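Local structure of mannan endo-1,6-alpha-mannosidase (Chaetomium thermophilum, 6RY0) at residues A159-W163 against T217-W221; F202-A207 against W221-F226; A210-N216 against F273-Y277; A332-I337 against I404-P410. The protein probably cleaves alpha-1,6-mannosidic linkages as a family 76 glycosidase and is linked to the transfer of GPI-anchored glycoproteins into the fungal cell wall. All coordinates share one frame; numbering follows the deposited sequence.

In the fold
The mainly helical chain has the (alpha/alpha)6 architecture of glycoside hydrolase family 76, and the four contacts join neighbouring helices and a late loop away from the annotated calcium sites. Contacts 1, 2 and 3 interleave along the sequence and touch one another, their centres 8 to 11 Å apart. Helix 216-231 serves contacts 1 and 2, which share Trp221, and helix 196-213 serves contacts 2 and 3. Contact 4 opens after these three have closed. Its centre is about 16 Å from that of contact 3, to which Arg211-Pro410 and Asn276-Ile337 hydrogen bonds tie it. Together they form a continuous run of packing from helix 155-167 to the chain beyond helix 389-401.

Contact 1 of 4, residues A159-W163 against T217-W221; sequences AQAVW and TYAEW
Over one face of the Trp163 indole stands the edge of Tyr218, while the outer rim of the same indole points into the face of Trp221, making two T-shaped pairs. The Tyr218 edge sits above the centre of the indole, with Tyr218 CE1 3.6 Å from Trp163 CE3 and the ring planes 75° apart. Trp163 also stacks with Phe202 of helix 196-213. At the rim, Trp163 CZ2 comes within 3.4 Å of Trp221 CD1, and these two planes are almost perpendicular at 88°. The indole reaches so far because its CG lies opposite the backbone N (chi1 -180°), sending the ring straight across from helix 155-167. Tryptophan suits the place: the short helix segments stay 13.0 Å apart at their axes, a span that the long, flat indole can bridge. An alanine in place of Trp163 is likely to open a sizeable gap between the helices and leave the Tyr218 edge and the Trp221 face without their common partner. Farther out, the tyrosine hydroxyl takes a hydrogen bond from the Gln160 amide, NE2 to Tyr218 OH at 3.0 Å, with the oxygen tilted a little from the amide plane. The other end of that amide, OE1, is engaged by the backbone N of Asp421, so Gln160 also ties in the C-terminal part of the chain. Trp163, Tyr218 and Trp221 thus form an aromatic cluster that joins helices 155-167 and 216-231, near the surface of the (alpha/alpha)6 barrel.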
# COMPACT_ATOMS: atom_id res chain seq x y z
N ALA A 159 2.80 -11.42 -7.83
CA ALA A 159 2.60 -11.42 -6.38
C ALA A 159 3.24 -12.62 -5.72
O ALA A 159 3.88 -12.52 -4.67
CB ALA A 159 1.11 -11.35 -6.09
N GLN A 160 3.07 -13.80 -6.32
CA GLN A 160 3.69 -15.01 -5.82
C GLN A 160 5.21 -14.92 -5.80
O GLN A 160 5.84 -15.43 -4.89
CB GLN A 160 3.29 -16.22 -6.68
CG GLN A 160 1.84 -16.61 -6.53
CD GLN A 160 1.48 -17.72 -7.48
OE1 GLN A 160 1.80 -17.67 -8.66
NE2 GLN A 160 0.79 -18.71 -6.97
N ALA A 161 5.80 -14.27 -6.81
CA ALA A 161 7.25 -14.15 -6.85
C ALA A 161 7.77 -13.26 -5.74
O ALA A 161 8.74 -13.59 -5.08
CB ALA A 161 7.69 -13.62 -8.20
N VAL A 162 7.10 -12.13 -5.53
CA VAL A 162 7.48 -11.27 -4.41
C VAL A 162 7.39 -12.02 -3.10
O VAL A 162 8.34 -12.04 -2.32
CB VAL A 162 6.66 -9.96 -4.40
CG1 VAL A 162 6.94 -9.19 -3.12
CG2 VAL A 162 6.97 -9.13 -5.63
N TRP A 163 6.26 -12.66 -2.85
CA TRP A 163 6.06 -13.37 -1.61
C TRP A 163 7.13 -14.46 -1.43
O TRP A 163 7.69 -14.62 -0.35
CB TRP A 163 4.64 -13.96 -1.57
CG TRP A 163 4.37 -14.72 -0.28
CD1 TRP A 163 3.86 -14.20 0.87
CD2 TRP A 163 4.64 -16.08 -0.03
NE1 TRP A 163 3.81 -15.16 1.83
CE2 TRP A 163 4.30 -16.32 1.31
CE3 TRP A 163 5.14 -17.13 -0.81
CZ2 TRP A 163 4.46 -17.58 1.89
CZ3 TRP A 163 5.30 -18.36 -0.26
CH2 TRP A 163 4.97 -18.58 1.09
N THR A 217 -0.29 -22.79 2.81
CA THR A 217 1.06 -22.45 3.18
C THR A 217 1.24 -20.93 3.24
O THR A 217 1.97 -20.43 4.09
CB THR A 217 2.06 -23.13 2.26
OG1 THR A 217 1.92 -24.53 2.47
CG2 THR A 217 3.49 -22.69 2.55
N TYR A 218 0.56 -20.20 2.35
CA TYR A 218 0.57 -18.76 2.45
C TYR A 218 0.05 -18.30 3.82
O TYR A 218 0.60 -17.39 4.46
CB TYR A 218 -0.28 -18.11 1.37
CG TYR A 218 0.18 -18.32 -0.04
CD1 TYR A 218 1.40 -17.82 -0.49
CD2 TYR A 218 -0.64 -18.94 -0.97
CE1 TYR A 218 1.77 -17.96 -1.82
CE2 TYR A 218 -0.25 -19.10 -2.30
CZ TYR A 218 0.94 -18.60 -2.72
OH TYR A 218 1.27 -18.80 -4.04
N ALA A 219 -1.05 -18.88 4.24
CA ALA A 219 -1.70 -18.50 5.51
C ALA A 219 -0.85 -18.84 6.70
O ALA A 219 -0.82 -18.09 7.66
CB ALA A 219 -3.04 -19.20 5.62
N GLU A 220 -0.17 -19.99 6.67
CA GLU A 220 0.67 -20.37 7.81
C GLU A 220 1.82 -19.38 7.97
O GLU A 220 2.15 -18.98 9.10
CB GLU A 220 1.18 -21.80 7.62
CG GLU A 220 0.15 -22.87 7.57
CD GLU A 220 0.69 -24.18 6.99
OE1 GLU A 220 1.92 -24.31 6.75
OE2 GLU A 220 -0.14 -25.08 6.75
N TRP A 221 2.42 -18.95 6.86
CA TRP A 221 3.43 -17.90 6.93
C TRP A 221 2.86 -16.59 7.46
O TRP A 221 3.50 -15.90 8.26
CB TRP A 221 4.07 -17.69 5.57
CG TRP A 221 5.25 -18.53 5.27
CD1 TRP A 221 5.31 -19.65 4.47
CD2 TRP A 221 6.58 -18.26 5.68
NE1 TRP A 221 6.60 -20.08 4.36
CE2 TRP A 221 7.41 -19.23 5.07
CE3 TRP A 221 7.15 -17.28 6.47
CZ2 TRP A 221 8.79 -19.23 5.22
CZ3 TRP A 221 8.51 -17.30 6.65
CH2 TRP A 221 9.31 -18.26 6.03

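Contact 2 of 4, residues F202-A207 against W221-F226; sequences FFDLGA and WAEKIF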
# COMPACT_ATOMS: atom_id res chain seq x y z
N PHE A 202 4.75 -8.37 3.85
CA PHE A 202 4.85 -9.82 3.67
C PHE A 202 3.63 -10.54 4.24
O PHE A 202 3.09 -11.46 3.64
CB PHE A 202 6.18 -10.29 4.26
CG PHE A 202 6.43 -11.77 4.17
CD1 PHE A 202 6.37 -12.46 2.98
CD2 PHE A 202 6.76 -12.48 5.30
CE1 PHE A 202 6.64 -13.81 2.90
CE2 PHE A 202 7.03 -13.85 5.21
CZ PHE A 202 6.95 -14.51 4.04
N PHE A 203 3.18 -10.09 5.43
CA PHE A 203 1.97 -10.60 6.05
C PHE A 203 0.77 -10.41 5.14
O PHE A 203 -0.00 -11.33 4.90
CB PHE A 203 1.76 -9.86 7.38
CG PHE A 203 0.40 -10.07 7.98
CD1 PHE A 203 -0.03 -11.33 8.37
CD2 PHE A 203 -0.48 -9.01 8.14
CE1 PHE A 203 -1.29 -11.52 8.88
CE2 PHE A 203 -1.75 -9.18 8.66
CZ PHE A 203 -2.15 -10.44 9.02
N ASP A 204 0.57 -9.17 4.68
CA ASP A 204 -0.59 -8.86 3.86
C ASP A 204 -0.59 -9.68 2.58
O ASP A 204 -1.61 -10.22 2.17
CB ASP A 204 -0.55 -7.34 3.53
CG ASP A 204 -1.80 -6.88 2.83
OD1 ASP A 204 -2.87 -6.93 3.51
OD2 ASP A 204 -1.70 -6.41 1.67
N LEU A 205 0.57 -9.79 1.92
CA LEU A 205 0.67 -10.62 0.71
C LEU A 205 0.34 -12.06 0.99
O LEU A 205 -0.35 -12.71 0.20
CB LEU A 205 2.08 -10.59 0.10
CG LEU A 205 2.34 -9.33 -0.71
CD1 LEU A 205 3.80 -9.21 -1.09
CD2 LEU A 205 1.48 -9.25 -1.97
N GLY A 206 0.85 -12.60 2.09
CA GLY A 206 0.54 -13.98 2.43
C GLY A 206 -0.94 -14.21 2.66
O GLY A 206 -1.52 -15.18 2.17
N ALA A 207 -1.56 -13.31 3.40
CA ALA A 207 -2.99 -13.44 3.70
C ALA A 207 -3.82 -13.39 2.41
O ALA A 207 -4.77 -14.14 2.22
CB ALA A 207 -3.40 -12.37 4.66
N TRP A 221 2.42 -18.95 6.86
CA TRP A 221 3.43 -17.90 6.93
C TRP A 221 2.86 -16.59 7.46
O TRP A 221 3.50 -15.90 8.26
CB TRP A 221 4.07 -17.69 5.57
CG TRP A 221 5.25 -18.53 5.27
CD1 TRP A 221 5.31 -19.65 4.47
CD2 TRP A 221 6.58 -18.26 5.68
NE1 TRP A 221 6.60 -20.08 4.36
CE2 TRP A 221 7.41 -19.23 5.07
CE3 TRP A 221 7.15 -17.28 6.47
CZ2 TRP A 221 8.79 -19.23 5.22
CZ3 TRP A 221 8.51 -17.30 6.65
CH2 TRP A 221 9.31 -18.26 6.03
N ALA A 222 1.68 -16.21 6.97
CA ALA A 222 1.08 -14.96 7.44
C ALA A 222 0.86 -15.00 8.94
O ALA A 222 1.15 -14.04 9.65
CB ALA A 222 -0.21 -14.72 6.69
N GLU A 223 0.34 -16.12 9.44
CA GLU A 223 0.13 -16.34 10.88
C GLU A 223 1.46 -16.15 11.62
O GLU A 223 1.54 -15.49 12.66
CB GLU A 223 -0.45 -17.76 11.20
CG GLU A 223 -1.87 -18.21 10.62
CD GLU A 223 -3.08 -18.09 11.59
OE1 GLU A 223 -2.85 -17.53 12.69
OE2 GLU A 223 -4.28 -18.52 11.24
N LYS A 224 2.51 -16.79 11.11
CA LYS A 224 3.81 -16.76 11.76
C LYS A 224 4.32 -15.33 11.86
O LYS A 224 4.84 -14.91 12.91
CB LYS A 224 4.78 -17.64 10.96
CG LYS A 224 6.17 -17.73 11.52
CD LYS A 224 7.02 -18.65 10.63
CE LYS A 224 8.04 -19.49 11.37
NZ LYS A 224 9.06 -18.61 11.91
N ILE A 225 4.22 -14.57 10.77
CA ILE A 225 4.76 -13.21 10.78
C ILE A 225 3.93 -12.29 11.66
O ILE A 225 4.50 -11.46 12.39
CB ILE A 225 4.86 -12.66 9.35
CG1 ILE A 225 5.82 -13.46 8.52
CG2 ILE A 225 5.13 -11.16 9.34
CD1 ILE A 225 7.26 -13.26 8.93
N PHE A 226 2.61 -12.43 11.65
CA PHE A 226 1.78 -11.64 12.55
C PHE A 226 2.13 -11.93 14.00
O PHE A 226 2.27 -11.03 14.83
CB PHE A 226 0.31 -11.93 12.29
CG PHE A 226 -0.58 -10.95 13.00
CD1 PHE A 226 -0.95 -11.15 14.31
CD2 PHE A 226 -1.06 -9.80 12.34
CE1 PHE A 226 -1.78 -10.21 14.95
CE2 PHE A 226 -1.86 -8.89 12.97
CZ PHE A 226 -2.20 -9.10 14.26
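Phe202 and Phe203 both carry CG opposite their backbone N (chi1 179° and 167°), yet as successive helix residues they diverge, Phe202 reaching Trp221 and Ile225 and Phe203 reaching Ala222 and Phe226. The Phe202 ring turns its edge to the face of the Trp221 six-membered ring in an offset T-shaped pair, CE2 of Phe202 lying 3.7 Å from CE3 of Trp221. Ile225 reaches the same phenyl ring, its CG1 3.5 Å from Phe202 CD2, so a branched aliphatic side chain packs against this ring beside its meeting with Trp221. Phe203 runs alongside Phe226, both side chains heading the same way. Phe226 CD2 lies over the rim of one Phe203 face, 3.6 Å from Phe203 CZ, although the ring planes meet obliquely. At its edge, Phe203 directs CD1 toward the carbonyl oxygen of Ala222, 3.2 Å away, where the slightly positive ring hydrogens suit an oxygen that also serves the helix. Between these aromatic arms the backbones come close. Ala222 points its methyl at Gly206 and Ala207, with Ala222 CB 3.8 Å from Ala207 N. A side chain at Gly206 would be directed at that methyl and crowd it, which is consistent with glycine and alanine at this close approach. The short segments run antiparallel at 154°, 8.4 Å apart at their axes. This buried seam belongs to the consecutive helices 196-213 and 216-231; helix 155-167 flanks it at Phe202, and helix 261-278 lies beside Phe203 and Ala207.

Contact 3 of 4, residues A210-N216 against F273-Y277; sequences ARYTKNN and FMWNY
Arg211 and Tyr277 carry this contact, in which the C-terminal end of helix 196-213 and the turn that leads into helix 216-231 are fastened to helix 261-278 of the (alpha/alpha)6 barrel. The polar part centres on arginine. With its chain extended from CG to NE, Arg211 gives a nearly straight hydrogen bond from NE to Asn276 OD1, 2.8 Å long with an angle of 167° at the hydrogen. The oxygen lies in the guanidinium plane, but the donor stands above the carbonyl plane of the asparagine. One water bridges the two groups, accepting from Arg211 NH2 and Asn276 ND2. Both side chains also reach the next contact, where Arg211 NH1 bonds Pro410 O and Asn276 ND2 bonds Ile337 O, so residues with several N-H groups suit this junction. A second polar link runs from Tyr277 OH to Asn216 OD1; its very short 2.5 Å is doubtful, because Asn216 was modelled in two conformers. The apolar part is a CH-pi contact: Ala210 CB stands over the face of the Tyr277 ring, 4.0 Å from its centroid, a small methyl that lets the phenol lie close to the helix. Elsewhere, the aliphatic CD of Arg211 rests 3.7 Å from Phe273 CD2. The turn itself is kept in shape locally. Lys214 leaves the helix with positive phi, and Asn215 caps the following helix through its OD1 on Thr217 N. In an ST turn, Thr213 OG1 accepts a hydrogen bond from Asn215 N at 3.1 Å.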
# COMPACT_ATOMS: atom_id res chain seq x y z
N ALA A 210 -3.26 -16.47 0.24
CA ALA A 210 -4.06 -17.56 0.80
C ALA A 210 -5.50 -17.48 0.33
O ALA A 210 -6.07 -18.45 -0.14
CB ALA A 210 -4.01 -17.54 2.31
N ARG A 211 -6.11 -16.30 0.48
CA ARG A 211 -7.51 -16.19 0.10
C ARG A 211 -7.71 -16.45 -1.40
O ARG A 211 -8.67 -17.09 -1.82
CB ARG A 211 -8.09 -14.83 0.49
CG ARG A 211 -9.59 -14.77 0.26
CD ARG A 211 -10.18 -13.44 0.61
NE ARG A 211 -11.63 -13.41 0.45
CZ ARG A 211 -12.27 -12.95 -0.62
NH1 ARG A 211 -11.62 -12.51 -1.68
NH2 ARG A 211 -13.61 -12.88 -0.61
N TYR A 212 -6.82 -15.91 -2.22
CA TYR A 212 -7.02 -16.02 -3.65
C TYR A 212 -6.84 -17.46 -4.12
O TYR A 212 -7.63 -17.99 -4.89
CB TYR A 212 -6.05 -15.10 -4.40
CG TYR A 212 -6.33 -15.01 -5.89
CD1 TYR A 212 -5.91 -15.99 -6.77
CD2 TYR A 212 -7.05 -13.94 -6.41
CE1 TYR A 212 -6.21 -15.93 -8.11
CE2 TYR A 212 -7.34 -13.86 -7.78
CZ TYR A 212 -6.92 -14.88 -8.62
OH TYR A 212 -7.21 -14.82 -9.97
N THR A 213 -5.74 -18.08 -3.70
CA THR A 213 -5.33 -19.40 -4.19
C THR A 213 -5.89 -20.56 -3.42
O THR A 213 -5.82 -21.69 -3.91
CB THR A 213 -3.80 -19.54 -4.18
OG1 THR A 213 -3.34 -19.63 -2.83
CG2 THR A 213 -3.06 -18.46 -4.94
N LYS A 214 -6.36 -20.32 -2.19
CA LYS A 214 -6.81 -21.33 -1.26
C LYS A 214 -5.66 -22.26 -0.86
O LYS A 214 -5.87 -23.41 -0.50
CB LYS A 214 -8.01 -22.10 -1.80
CG LYS A 214 -9.19 -21.13 -2.12
CD LYS A 214 -10.31 -21.79 -2.89
CE LYS A 214 -11.42 -20.83 -3.24
NZ LYS A 214 -12.08 -20.24 -2.06
N ASN A 215 -4.44 -21.78 -0.92
CA ASN A 215 -3.29 -22.54 -0.48
C ASN A 215 -2.90 -22.16 0.94
O ASN A 215 -2.58 -21.00 1.22
CB ASN A 215 -2.13 -22.33 -1.45
CG ASN A 215 -0.93 -23.16 -1.13
OD1 ASN A 215 -0.21 -22.85 -0.18
ND2 ASN A 215 -0.67 -24.16 -1.92
N ASN A 216 -2.91 -23.12 1.84
CA ASN A 216 -2.72 -22.83 3.25
C ASN A 216 -1.30 -22.48 3.64
O ASN A 216 -1.10 -21.91 4.70
CB ASN A 216 -3.15 -24.00 4.10
CG ASN A 216 -4.64 -24.18 4.15
OD1 ASN A 216 -5.41 -23.26 3.89
ND2 ASN A 216 -5.06 -25.37 4.50
N PHE A 273 -8.24 -10.24 5.68
CA PHE A 273 -8.11 -11.35 4.78
C PHE A 273 -7.98 -12.67 5.54
O PHE A 273 -8.59 -13.67 5.14
CB PHE A 273 -6.94 -11.15 3.78
CG PHE A 273 -7.31 -10.27 2.60
CD1 PHE A 273 -7.20 -8.88 2.67
CD2 PHE A 273 -7.75 -10.82 1.42
CE1 PHE A 273 -7.55 -8.09 1.59
CE2 PHE A 273 -8.11 -10.02 0.33
CZ PHE A 273 -8.01 -8.66 0.43
N MET A 274 -7.21 -12.68 6.62
CA MET A 274 -7.08 -13.89 7.41
C MET A 274 -8.40 -14.29 8.07
O MET A 274 -8.72 -15.48 8.14
CB MET A 274 -6.02 -13.78 8.49
CG MET A 274 -4.60 -13.65 7.96
SD MET A 274 -4.04 -15.10 7.03
CE MET A 274 -3.80 -16.26 8.38
N TRP A 275 -9.15 -13.34 8.58
CA TRP A 275 -10.47 -13.61 9.14
C TRP A 275 -11.39 -14.22 8.09
O TRP A 275 -12.07 -15.21 8.33
CB TRP A 275 -11.07 -12.33 9.72
CG TRP A 275 -12.54 -12.36 9.95
CD1 TRP A 275 -13.44 -11.50 9.41
CD2 TRP A 275 -13.30 -13.26 10.79
NE1 TRP A 275 -14.70 -11.79 9.86
CE2 TRP A 275 -14.64 -12.85 10.72
CE3 TRP A 275 -12.97 -14.36 11.60
CZ2 TRP A 275 -15.66 -13.53 11.38
CZ3 TRP A 275 -14.00 -15.02 12.27
CH2 TRP A 275 -15.31 -14.58 12.15
N ASN A 276 -11.41 -13.62 6.90
CA ASN A 276 -12.28 -14.10 5.84
C ASN A 276 -11.88 -15.52 5.42
O ASN A 276 -12.73 -16.37 5.22
CB ASN A 276 -12.19 -13.11 4.67
CG ASN A 276 -13.11 -13.47 3.54
OD1 ASN A 276 -12.82 -14.38 2.76
ND2 ASN A 276 -14.21 -12.75 3.41
N TYR A 277 -10.58 -15.77 5.32
CA TYR A 277 -10.08 -17.07 4.87
C TYR A 277 -10.28 -18.16 5.93
O TYR A 277 -10.76 -19.25 5.62
CB TYR A 277 -8.61 -16.93 4.53
CG TYR A 277 -8.00 -18.20 3.98
CD1 TYR A 277 -8.40 -18.70 2.75
CD2 TYR A 277 -7.04 -18.89 4.68
CE1 TYR A 277 -7.84 -19.83 2.23
CE2 TYR A 277 -6.45 -20.06 4.14
CZ TYR A 277 -6.88 -20.49 2.90
OH TYR A 277 -6.34 -21.60 2.27
O HOH W 1 -15.81 -13.52 1.15

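Contact 4 of 4, residues A332-I337 against I404-P410; sequences AVVTQI and IEYAEPP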
# COMPACT_ATOMS: atom_id res chain seq x y z
N ALA A 332 -11.48 0.56 3.19
CA ALA A 332 -12.66 0.31 2.39
C ALA A 332 -12.78 -1.17 2.03
O ALA A 332 -13.85 -1.79 2.15
CB ALA A 332 -12.69 1.20 1.17
N VAL A 333 -11.68 -1.79 1.60
CA VAL A 333 -11.70 -3.22 1.28
C VAL A 333 -12.01 -4.07 2.52
O VAL A 333 -12.73 -5.07 2.42
CB VAL A 333 -10.39 -3.65 0.59
CG1 VAL A 333 -10.26 -5.16 0.53
CG2 VAL A 333 -10.34 -3.05 -0.78
N VAL A 334 -11.52 -3.66 3.70
CA VAL A 334 -11.84 -4.36 4.93
C VAL A 334 -13.35 -4.49 5.10
O VAL A 334 -13.84 -5.50 5.57
CB VAL A 334 -11.16 -3.70 6.13
CG1 VAL A 334 -11.71 -4.19 7.46
CG2 VAL A 334 -9.65 -3.89 6.05
N THR A 335 -14.12 -3.46 4.72
CA THR A 335 -15.57 -3.53 4.89
C THR A 335 -16.21 -4.59 4.00
O THR A 335 -17.33 -5.03 4.28
CB THR A 335 -16.27 -2.19 4.66
OG1 THR A 335 -16.32 -1.84 3.27
CG2 THR A 335 -15.66 -1.13 5.49
N GLN A 336 -15.54 -4.98 2.90
CA GLN A 336 -16.06 -6.01 2.02
C GLN A 336 -15.75 -7.41 2.52
O GLN A 336 -16.60 -8.29 2.47
CB GLN A 336 -15.48 -5.86 0.63
CG GLN A 336 -15.74 -4.56 -0.04
CD GLN A 336 -15.11 -4.52 -1.41
OE1 GLN A 336 -13.92 -4.72 -1.53
NE2 GLN A 336 -15.92 -4.33 -2.45
N ILE A 337 -14.53 -7.60 3.01
CA ILE A 337 -14.17 -8.95 3.40
C ILE A 337 -14.32 -9.24 4.86
O ILE A 337 -14.39 -10.41 5.24
CB ILE A 337 -12.80 -9.27 2.99
CG1 ILE A 337 -11.85 -8.27 3.61
CG2 ILE A 337 -12.70 -9.25 1.49
CD1 ILE A 337 -10.39 -8.60 3.42
N ILE A 404 -16.96 2.16 -2.70
CA ILE A 404 -16.75 0.76 -2.34
C ILE A 404 -18.08 -0.00 -2.23
O ILE A 404 -18.10 -1.17 -2.56
CB ILE A 404 -15.90 0.65 -1.05
CG1 ILE A 404 -15.36 -0.77 -0.85
CG2 ILE A 404 -16.65 1.10 0.19
CD1 ILE A 404 -14.23 -1.12 -1.78
N GLU A 405 -19.17 0.64 -1.80
CA GLU A 405 -20.44 -0.07 -1.65
C GLU A 405 -20.93 -0.65 -2.96
O GLU A 405 -21.74 -1.57 -2.96
CB GLU A 405 -21.51 0.88 -1.03
CG GLU A 405 -21.79 2.21 -1.88
CD GLU A 405 -22.92 3.10 -1.32
OE1 GLU A 405 -22.64 4.28 -0.97
OE2 GLU A 405 -24.09 2.64 -1.26
N TYR A 406 -20.51 -0.08 -4.08
CA TYR A 406 -20.92 -0.51 -5.40
C TYR A 406 -19.96 -1.49 -6.05
O TYR A 406 -20.25 -2.03 -7.12
CB TYR A 406 -21.07 0.69 -6.34
CG TYR A 406 -21.93 1.84 -5.82
CD1 TYR A 406 -23.29 1.74 -5.76
CD2 TYR A 406 -21.35 3.03 -5.42
CE1 TYR A 406 -24.05 2.82 -5.29
CE2 TYR A 406 -22.07 4.08 -4.98
CZ TYR A 406 -23.43 3.98 -4.90
OH TYR A 406 -24.19 5.04 -4.43
N ALA A 407 -18.80 -1.70 -5.46
CA ALA A 407 -17.75 -2.48 -6.08
C ALA A 407 -17.87 -3.95 -5.74
O ALA A 407 -18.36 -4.31 -4.69
CB ALA A 407 -16.40 -1.98 -5.60
N GLU A 408 -17.34 -4.79 -6.62
CA GLU A 408 -17.18 -6.19 -6.31
C GLU A 408 -16.13 -6.33 -5.21
O GLU A 408 -15.15 -5.59 -5.17
CB GLU A 408 -16.72 -6.91 -7.57
CG GLU A 408 -17.78 -6.93 -8.65
CD GLU A 408 -18.99 -7.64 -8.20
OE1 GLU A 408 -18.85 -8.78 -7.73
OE2 GLU A 408 -20.08 -7.04 -8.29
N PRO A 409 -16.28 -7.37 -4.38
CA PRO A 409 -15.20 -7.70 -3.46
C PRO A 409 -14.01 -8.27 -4.21
O PRO A 409 -14.14 -8.68 -5.38
CB PRO A 409 -15.84 -8.75 -2.57
CG PRO A 409 -16.83 -9.43 -3.47
CD PRO A 409 -17.38 -8.35 -4.33
N PRO A 410 -12.84 -8.32 -3.56
CA PRO A 410 -11.70 -8.98 -4.20
C PRO A 410 -12.08 -10.38 -4.68
O PRO A 410 -12.72 -11.15 -3.94
CB PRO A 410 -10.66 -9.06 -3.07
CG PRO A 410 -11.14 -8.16 -2.01
CD PRO A 410 -12.54 -7.85 -2.19
O HOH W 2 -12.49 -3.90 -3.71
O HOH W 3 -18.80 -3.43 -1.16
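At the C-terminal end of helix 323-337, Gln336 reaches over to the chain that follows helix 389-401, joining a short 3-10 segment, 404-406, and the proline-containing loop after it to the helical barrel. The side chain runs extended beyond CG and places its amide among backbone carbonyls. NE2 gives a weak hydrogen bond to Glu408 O at 3.1 Å, and lies 3.3 Å from Ala407 O. Two waters widen the grip. One donates to Gln336 OE1 at 2.7 Å and, weakly, to Glu408 O; the other accepts from NE2 while donating to Ile404 O. Over one face of the amide comes Ile404, from the opposite direction, its CD1 3.5 Å from Gln336 CD. Turned opposite its backbone N (chi1 -165°), CG1 of Ile404 also approaches Ala332 O at 3.5 Å, the oxygen that accepts from Thr335 OG1. Ala332 leaves room for this isoleucine branch, its CB 3.9 Å from Ile404 CG1. Pro409 CA lies on the other side of the amide, and the rigid ring of Pro410 packs beside it, its CG 4.0 Å from Val333 CG1 and its CD beside Gln336 OE1. A leucine at Gln336 would probably leave Glu408 O without its amide donor and cost both waters their amide partner, setting the loop freer to move. Donor and acceptor in one glutamine amide therefore serve a loop that presents backbone carbonyls to it, while the isoleucine and proline supply an apolar seat; with the direct bond weak, part of the polar link runs through water.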